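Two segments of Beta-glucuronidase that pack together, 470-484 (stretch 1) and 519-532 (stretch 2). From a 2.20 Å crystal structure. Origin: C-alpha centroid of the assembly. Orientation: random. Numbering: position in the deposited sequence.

Stretch 1 470-484: YFGWYVGAGKIERIY
Stretch 2, residues 519-532: PEVIFSEEYQKRCI

What fills the apolar centre of the contact? Trp473, buried, takes a t rotamer (chi1 -166°, chi2 -104°); its CA-to-CB bond points sideways, but the end of the indole comes nearer to stretch 2. CZ3 of Trp473 lies 3.5 Å from CB of Ile522, whose CA-to-CB bond points toward stretch 1, with chi1 p and chi2 t. CH2 of Trp473 reaches to 3.9 Å from CE1 of Phe523 in an edge-to-face pair: the edge of the indole meets the face of the phenylalanine, ring centroids 5.2 Å apart and planes at 82°. A wide, flat indole suits this place because one ring can touch several neighbours, among them Tyr527, with CE3 of Trp473 4.2 Å from CE2 of Tyr527.

How do the helices extend this packing? Helix 480-484 and helix 525-532 run in roughly the same direction, their axes 26° apart and 10.0 Å at closest approach. The CA-to-CB bond of Ile480 (chi1 m, chi2 t) points toward stretch 2, and CG1 of Ile480 sits 3.7 Å from CE1 of Tyr527. One turn on, Ile483, also m and t, places CD1 3.8 Å from CA of Cys531; the cysteine side chain is small, its SG (chi1 t) 4.3 Å from CD1 of Ile483, and the isoleucine reaches the helix backbone beside it. About 565 Å² is buried, both sides summed.

What ties the loop to the helix by polar bonds? The CA-to-CB bond of Tyr527 (chi1 t, chi2 93°) points toward stretch 1, and the side chain carries its hydroxyl past the apolar contacts to the loop backbone. OH of Tyr527 donates to O of Gly472 in a very short bond of 2.5 Å and accepts from N of Gly478 at 3.0 Å, with an N-H...O angle of 131°. Both glycines have positive phi, 86/-4 and 91/-17 (phi/psi), where a CB would jam against the preceding carbonyl; at Gly472 it would also clash with CD1 of Ile483. Gly478 lies within a type II turn, Gly476 to Lys479, closed by N of Lys479 to O of Gly476 at 3.1 Å. The register pairs CA of Gly478 with CA of Ile522 at 5.9 Å, and CA of Gly472 with CA of Cys531 at 6.2 Å.

What lies at the polar edge, and how does the helix carrying Tyr527 begin? CD1 of Ile480 is 3.6 Å from OE2 of Glu520, and CG2 of Ile480 is 3.6 Å from NH2 of Arg530, so charged groups border the apolar patch. A type II turn from Val521 to Ser524 leads into the helix, where OG of Ser524 (chi1 p) caps N of Tyr527 at 3.2 Å and donates to O of Val521 at 2.7 Å.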

# COMPACT_ATOMS: atom_id res chain seq x y z
N TYR B 470 -18.33 -14.37 -14.37
CA TYR B 470 -17.78 -13.77 -13.17
C TYR B 470 -18.67 -14.06 -11.98
O TYR B 470 -19.07 -13.16 -11.22
CB TYR B 470 -17.59 -12.27 -13.36
CG TYR B 470 -16.56 -11.90 -14.38
CD1 TYR B 470 -15.23 -11.77 -14.01
CD2 TYR B 470 -16.90 -11.65 -15.71
CE1 TYR B 470 -14.27 -11.41 -14.91
CE2 TYR B 470 -15.93 -11.28 -16.64
CZ TYR B 470 -14.61 -11.16 -16.23
OH TYR B 470 -13.63 -10.81 -17.10
N PHE B 471 -19.00 -15.33 -11.80
CA PHE B 471 -19.66 -15.74 -10.58
C PHE B 471 -18.74 -15.48 -9.39
O PHE B 471 -17.54 -15.73 -9.45
CB PHE B 471 -20.05 -17.21 -10.68
CG PHE B 471 -21.12 -17.49 -11.71
CD1 PHE B 471 -22.39 -16.95 -11.57
CD2 PHE B 471 -20.86 -18.26 -12.82
CE1 PHE B 471 -23.39 -17.19 -12.52
CE2 PHE B 471 -21.85 -18.52 -13.77
CZ PHE B 471 -23.11 -17.98 -13.61
N GLY B 472 -19.32 -14.94 -8.33
CA GLY B 472 -18.55 -14.46 -7.20
C GLY B 472 -18.05 -13.03 -7.34
O GLY B 472 -17.41 -12.52 -6.40
N TRP B 473 -18.28 -12.38 -8.49
CA TRP B 473 -17.90 -10.99 -8.66
C TRP B 473 -19.05 -10.16 -9.20
O TRP B 473 -19.68 -9.42 -8.44
CB TRP B 473 -16.67 -10.86 -9.56
CG TRP B 473 -16.10 -9.48 -9.44
CD1 TRP B 473 -16.22 -8.46 -10.34
CD2 TRP B 473 -15.36 -8.95 -8.33
NE1 TRP B 473 -15.58 -7.35 -9.87
CE2 TRP B 473 -15.06 -7.62 -8.63
CE3 TRP B 473 -14.93 -9.49 -7.11
CZ2 TRP B 473 -14.34 -6.80 -7.75
CZ3 TRP B 473 -14.21 -8.67 -6.24
CH2 TRP B 473 -13.92 -7.35 -6.57
N TYR B 474 -19.34 -10.25 -10.50
CA TYR B 474 -20.48 -9.51 -11.05
C TYR B 474 -21.81 -10.17 -10.70
O TYR B 474 -22.84 -9.48 -10.65
CB TYR B 474 -20.35 -9.36 -12.58
CG TYR B 474 -19.22 -8.45 -12.97
CD1 TYR B 474 -19.08 -7.19 -12.39
CD2 TYR B 474 -18.26 -8.86 -13.90
CE1 TYR B 474 -18.03 -6.35 -12.74
CE2 TYR B 474 -17.20 -8.04 -14.24
CZ TYR B 474 -17.09 -6.79 -13.65
OH TYR B 474 -16.04 -5.97 -13.99
N VAL B 475 -21.81 -11.48 -10.45
CA VAL B 475 -22.99 -12.21 -10.00
C VAL B 475 -22.69 -12.81 -8.63
O VAL B 475 -21.72 -13.58 -8.49
CB VAL B 475 -23.41 -13.31 -10.99
CG1 VAL B 475 -24.52 -14.17 -10.39
CG2 VAL B 475 -23.86 -12.69 -12.29
N GLY B 476 -23.52 -12.50 -7.64
CA GLY B 476 -23.29 -12.99 -6.30
C GLY B 476 -21.97 -12.53 -5.71
O GLY B 476 -21.20 -13.36 -5.21
N ALA B 477 -21.68 -11.23 -5.77
CA ALA B 477 -20.42 -10.72 -5.24
C ALA B 477 -20.27 -11.11 -3.78
O ALA B 477 -21.15 -10.83 -2.97
CB ALA B 477 -20.34 -9.20 -5.39
N GLY B 478 -19.16 -11.75 -3.45
CA GLY B 478 -18.85 -12.09 -2.09
C GLY B 478 -19.35 -13.44 -1.62
O GLY B 478 -18.86 -13.93 -0.60
N LYS B 479 -20.30 -14.06 -2.33
CA LYS B 479 -20.92 -15.32 -1.88
C LYS B 479 -20.13 -16.50 -2.44
O LYS B 479 -20.48 -17.11 -3.46
CB LYS B 479 -22.39 -15.38 -2.30
CG LYS B 479 -23.14 -14.05 -2.25
CD LYS B 479 -23.72 -13.80 -0.85
CE LYS B 479 -24.88 -12.82 -0.87
NZ LYS B 479 -25.77 -13.08 -2.05
N ILE B 480 -19.06 -16.85 -1.72
CA ILE B 480 -18.12 -17.85 -2.19
C ILE B 480 -18.81 -19.18 -2.44
O ILE B 480 -18.51 -19.88 -3.42
CB ILE B 480 -16.97 -17.98 -1.17
CG1 ILE B 480 -16.12 -16.70 -1.22
CG2 ILE B 480 -16.13 -19.24 -1.39
CD1 ILE B 480 -15.08 -16.63 -0.14
N GLU B 481 -19.78 -19.53 -1.60
CA GLU B 481 -20.43 -20.84 -1.63
C GLU B 481 -21.33 -21.03 -2.85
O GLU B 481 -21.63 -22.18 -3.20
CB GLU B 481 -21.24 -21.05 -0.34
CG GLU B 481 -22.28 -19.94 -0.05
CD GLU B 481 -21.67 -18.60 0.41
OE1 GLU B 481 -20.46 -18.56 0.77
OE2 GLU B 481 -22.41 -17.58 0.40
N ARG B 482 -21.74 -19.94 -3.51
CA ARG B 482 -22.58 -20.01 -4.70
C ARG B 482 -21.79 -20.09 -6.00
O ARG B 482 -22.40 -20.34 -7.06
CB ARG B 482 -23.52 -18.79 -4.76
CG ARG B 482 -24.46 -18.65 -3.57
CD ARG B 482 -25.31 -19.92 -3.36
NE ARG B 482 -24.81 -20.79 -2.29
CZ ARG B 482 -24.79 -22.13 -2.34
NH1 ARG B 482 -25.25 -22.76 -3.43
NH2 ARG B 482 -24.32 -22.83 -1.32
N ILE B 483 -20.47 -19.92 -5.96
CA ILE B 483 -19.67 -19.87 -7.20
C ILE B 483 -19.70 -21.22 -7.90
O ILE B 483 -20.10 -21.32 -9.07
CB ILE B 483 -18.22 -19.44 -6.90
CG1 ILE B 483 -18.17 -18.05 -6.27
CG2 ILE B 483 -17.38 -19.49 -8.19
CD1 ILE B 483 -16.78 -17.65 -5.88
N TYR B 484 -19.22 -22.26 -7.22
CA TYR B 484 -19.15 -23.58 -7.84
C TYR B 484 -20.49 -24.05 -8.40
O TYR B 484 -20.53 -24.47 -9.57
CB TYR B 484 -18.56 -24.58 -6.84
CG TYR B 484 -19.00 -26.01 -7.09
CD1 TYR B 484 -18.55 -26.70 -8.20
CD2 TYR B 484 -19.86 -26.65 -6.20
CE1 TYR B 484 -18.93 -28.00 -8.44
CE2 TYR B 484 -20.26 -27.96 -6.43
CZ TYR B 484 -19.80 -28.63 -7.56
OH TYR B 484 -20.18 -29.93 -7.81
N PRO B 519 -12.08 -13.20 8.09
CA PRO B 519 -12.34 -13.88 6.81
C PRO B 519 -12.22 -12.96 5.59
O PRO B 519 -12.36 -11.75 5.72
CB PRO B 519 -13.79 -14.38 6.96
CG PRO B 519 -14.29 -13.88 8.27
CD PRO B 519 -13.31 -12.89 8.82
N GLU B 520 -11.99 -13.54 4.42
CA GLU B 520 -11.71 -12.78 3.21
C GLU B 520 -12.92 -11.97 2.77
O GLU B 520 -14.07 -12.31 3.07
CB GLU B 520 -11.25 -13.72 2.09
CG GLU B 520 -12.32 -14.67 1.56
CD GLU B 520 -12.50 -15.91 2.44
OE1 GLU B 520 -11.57 -16.76 2.51
OE2 GLU B 520 -13.58 -16.05 3.06
N VAL B 521 -12.65 -10.88 2.05
CA VAL B 521 -13.66 -9.99 1.48
C VAL B 521 -13.26 -9.68 0.05
O VAL B 521 -12.08 -9.74 -0.31
CB VAL B 521 -13.81 -8.67 2.25
CG1 VAL B 521 -14.30 -8.91 3.67
CG2 VAL B 521 -12.48 -7.90 2.24
N ILE B 522 -14.25 -9.34 -0.78
CA ILE B 522 -13.94 -8.91 -2.14
C ILE B 522 -12.91 -7.78 -2.09
O ILE B 522 -12.94 -6.94 -1.18
CB ILE B 522 -15.22 -8.47 -2.88
CG1 ILE B 522 -15.83 -7.22 -2.25
CG2 ILE B 522 -16.23 -9.60 -2.91
CD1 ILE B 522 -17.03 -6.66 -2.99
N PHE B 523 -11.97 -7.80 -3.05
CA PHE B 523 -10.81 -6.91 -3.20
C PHE B 523 -9.59 -7.41 -2.44
O PHE B 523 -8.47 -6.96 -2.71
CB PHE B 523 -11.11 -5.47 -2.78
CG PHE B 523 -12.09 -4.78 -3.68
CD1 PHE B 523 -11.72 -4.42 -4.97
CD2 PHE B 523 -13.37 -4.48 -3.24
CE1 PHE B 523 -12.63 -3.78 -5.82
CE2 PHE B 523 -14.28 -3.86 -4.08
CZ PHE B 523 -13.90 -3.50 -5.37
N SER B 524 -9.76 -8.33 -1.50
CA SER B 524 -8.62 -8.86 -0.78
C SER B 524 -7.94 -9.94 -1.61
O SER B 524 -8.56 -10.57 -2.47
CB SER B 524 -9.05 -9.43 0.58
OG SER B 524 -9.71 -10.68 0.43
N GLU B 525 -6.64 -10.15 -1.35
CA GLU B 525 -5.88 -11.14 -2.11
C GLU B 525 -6.38 -12.55 -1.83
O GLU B 525 -6.30 -13.42 -2.70
CB GLU B 525 -4.39 -11.04 -1.78
CG GLU B 525 -3.73 -9.70 -2.08
CD GLU B 525 -2.21 -9.79 -2.14
OE1 GLU B 525 -1.69 -10.89 -2.34
OE2 GLU B 525 -1.52 -8.75 -1.95
N GLU B 526 -6.86 -12.81 -0.61
CA GLU B 526 -7.37 -14.14 -0.30
C GLU B 526 -8.65 -14.42 -1.08
O GLU B 526 -8.86 -15.55 -1.54
CB GLU B 526 -7.59 -14.27 1.21
CG GLU B 526 -6.29 -14.25 2.02
CD GLU B 526 -5.68 -12.83 2.21
OE1 GLU B 526 -6.38 -11.81 2.00
OE2 GLU B 526 -4.49 -12.75 2.59
N TYR B 527 -9.50 -13.41 -1.26
CA TYR B 527 -10.74 -13.62 -1.98
C TYR B 527 -10.48 -13.98 -3.44
O TYR B 527 -11.14 -14.86 -4.01
CB TYR B 527 -11.64 -12.38 -1.89
CG TYR B 527 -13.00 -12.62 -2.48
CD1 TYR B 527 -14.06 -13.03 -1.68
CD2 TYR B 527 -13.23 -12.47 -3.85
CE1 TYR B 527 -15.32 -13.28 -2.23
CE2 TYR B 527 -14.47 -12.71 -4.41
CZ TYR B 527 -15.51 -13.11 -3.60
OH TYR B 527 -16.75 -13.35 -4.15
N GLN B 528 -9.51 -13.30 -4.08
CA GLN B 528 -9.18 -13.65 -5.46
C GLN B 528 -8.80 -15.12 -5.56
O GLN B 528 -9.22 -15.81 -6.50
CB GLN B 528 -8.03 -12.78 -5.97
CG GLN B 528 -7.78 -12.88 -7.46
CD GLN B 528 -6.58 -12.06 -7.92
OE1 GLN B 528 -5.54 -12.04 -7.26
NE2 GLN B 528 -6.73 -11.38 -9.04
N LYS B 529 -8.03 -15.63 -4.60
CA LYS B 529 -7.62 -17.02 -4.67
C LYS B 529 -8.81 -17.96 -4.53
O LYS B 529 -8.93 -18.93 -5.29
CB LYS B 529 -6.56 -17.31 -3.60
CG LYS B 529 -6.01 -18.73 -3.66
CD LYS B 529 -5.92 -19.27 -2.26
CE LYS B 529 -5.06 -20.52 -2.14
NZ LYS B 529 -5.90 -21.68 -1.71
N ARG B 530 -9.71 -17.67 -3.58
CA ARG B 530 -10.88 -18.54 -3.35
C ARG B 530 -11.87 -18.45 -4.51
O ARG B 530 -12.45 -19.46 -4.92
CB ARG B 530 -11.57 -18.16 -2.03
CG ARG B 530 -10.74 -18.35 -0.73
CD ARG B 530 -10.64 -19.81 -0.34
NE ARG B 530 -11.96 -20.37 -0.03
CZ ARG B 530 -12.57 -21.30 -0.75
NH1 ARG B 530 -11.99 -21.81 -1.83
NH2 ARG B 530 -13.78 -21.72 -0.39
N CYS B 531 -12.11 -17.24 -5.02
CA CYS B 531 -13.02 -17.08 -6.15
C CYS B 531 -12.58 -17.95 -7.33
O CYS B 531 -13.40 -18.63 -7.96
CB CYS B 531 -13.09 -15.60 -6.53
SG CYS B 531 -14.02 -15.18 -7.99
N ILE B 532 -11.27 -17.97 -7.61
CA ILE B 532 -10.75 -18.75 -8.73
C ILE B 532 -10.80 -20.25 -8.43
O ILE B 532 -11.14 -21.06 -9.29
CB ILE B 532 -9.33 -18.26 -9.08
CG1 ILE B 532 -9.41 -16.90 -9.79
CG2 ILE B 532 -8.59 -19.23 -9.98
CD1 ILE B 532 -8.07 -16.38 -10.17